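Local coordinates for protein prephenate dehydrogenase (Corynebacterium glutamicum ATCC 13032, PDB 3KTD) that probably oxidises prephenate with NAD+ or NADP+ as the hydride acceptor, a step on the route to tyrosine, at residues L328-A331 / E332-A336. Residues are numbered along the deposited sequence; the frame is centred on the assembly and turned at random.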
# COMPACT_ATOMS: atom_id res chain seq x y z
N LEU A 328 24.40 -15.19 -15.89
CA LEU A 328 24.11 -14.38 -14.70
C LEU A 328 23.64 -12.97 -15.08
O LEU A 328 22.73 -12.44 -14.46
CB LEU A 328 25.33 -14.29 -13.79
CG LEU A 328 25.65 -15.58 -13.05
CD1 LEU A 328 27.04 -15.55 -12.44
CD2 LEU A 328 24.58 -15.82 -11.98
N ILE A 329 24.27 -12.38 -16.11
CA ILE A 329 23.85 -11.06 -16.62
C ILE A 329 22.49 -11.18 -17.32
O ILE A 329 21.63 -10.30 -17.20
CB ILE A 329 24.89 -10.47 -17.62
CG1 ILE A 329 26.20 -10.14 -16.91
CG2 ILE A 329 24.36 -9.21 -18.26
CD1 ILE A 329 27.21 -9.44 -17.79
N HIS A 330 22.30 -12.29 -18.04
CA HIS A 330 21.05 -12.57 -18.73
C HIS A 330 19.93 -12.70 -17.69
O HIS A 330 18.82 -12.23 -17.92
CB HIS A 330 21.21 -13.83 -19.59
CG HIS A 330 20.10 -14.05 -20.58
ND1 HIS A 330 19.76 -15.31 -21.04
CD2 HIS A 330 19.26 -13.19 -21.19
CE1 HIS A 330 18.76 -15.21 -21.90
NE2 HIS A 330 18.43 -13.93 -22.00
N ALA A 331 20.23 -13.30 -16.55
CA ALA A 331 19.25 -13.44 -15.47
C ALA A 331 18.95 -12.10 -14.82
O ALA A 331 17.81 -11.82 -14.44
CB ALA A 331 19.75 -14.42 -14.43
N GLU A 332 19.99 -11.27 -14.68
CA GLU A 332 19.87 -9.94 -14.08
C GLU A 332 18.93 -9.05 -14.89
O GLU A 332 18.04 -8.41 -14.33
CB GLU A 332 21.26 -9.29 -14.01
CG GLU A 332 21.32 -7.94 -13.31
CD GLU A 332 22.61 -7.18 -13.64
OE1 GLU A 332 22.69 -6.60 -14.75
OE2 GLU A 332 23.53 -7.15 -12.81
N THR A 333 19.14 -9.01 -16.21
CA THR A 333 18.34 -8.20 -17.11
C THR A 333 16.87 -8.61 -17.08
O THR A 333 15.96 -7.77 -17.17
CB THR A 333 18.83 -8.34 -18.56
OG1 THR A 333 20.26 -8.21 -18.60
CG2 THR A 333 18.17 -7.29 -19.47
N LEU A 334 16.65 -9.91 -16.96
CA LEU A 334 15.32 -10.49 -16.99
C LEU A 334 14.68 -10.62 -15.60
O LEU A 334 13.49 -10.88 -15.50
CB LEU A 334 15.37 -11.86 -17.66
CG LEU A 334 15.70 -11.90 -19.15
CD1 LEU A 334 15.83 -13.34 -19.61
CD2 LEU A 334 14.64 -11.17 -19.96
N GLY A 335 15.46 -10.43 -14.55
CA GLY A 335 14.95 -10.66 -13.20
C GLY A 335 14.66 -12.15 -13.00
O GLY A 335 13.81 -12.53 -12.20
N ALA A 336 15.36 -12.98 -13.76
CA ALA A 336 15.15 -14.42 -13.69
C ALA A 336 15.71 -14.96 -12.38
O ALA A 336 16.73 -14.48 -11.90
CB ALA A 336 15.81 -15.10 -14.86
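Thr333 holds the carbonyl of Ile329 twice over. Its backbone N donates to Ile329 O at 3.0 Å with a nearly straight N-H...O angle of 166°, and its hydroxyl OG1 donates to the same oxygen at 2.9 Å, the two donors arriving from opposite faces of the carbonyl plane. The hydroxyl gets there because chi1 of -47° sets OG1 beside the backbone N of Thr333 and turns it back along the helix. One residue earlier, Leu328 O accepts from Glu332 N (3.0 Å), whereas one residue beyond the Thr333 pair, the bond from Leu334 N to His330 O is longer, 3.3 Å, and weak. The helix then ends in a Schellman motif, with Gly335 at positive phi (67°) as its C-prime residue: Ala336 N reaches back to Ala331 O at 2.8 Å, in the carbonyl plane and on a lone pair, and Gly335 N bonds weakly to Glu332 O. This turn closes helix 324-334 of a beta-alpha-beta unit and leads into strand 337-340, which pairs in parallel with strand 314-317. Across the cap the methyls of Ala331 and Ala336 meet, CB to CB, at 4.0 Å. Leu334 CD1 lies over one face of the His330 ring, 3.6 Å from its NE2. Outside the turn, Glu332 OE1 forms a salt bridge with Arg186, Leu334 O accepts from Arg294, and Gly335 O is hydrogen-bonded to Ser221 OG of the second subunit.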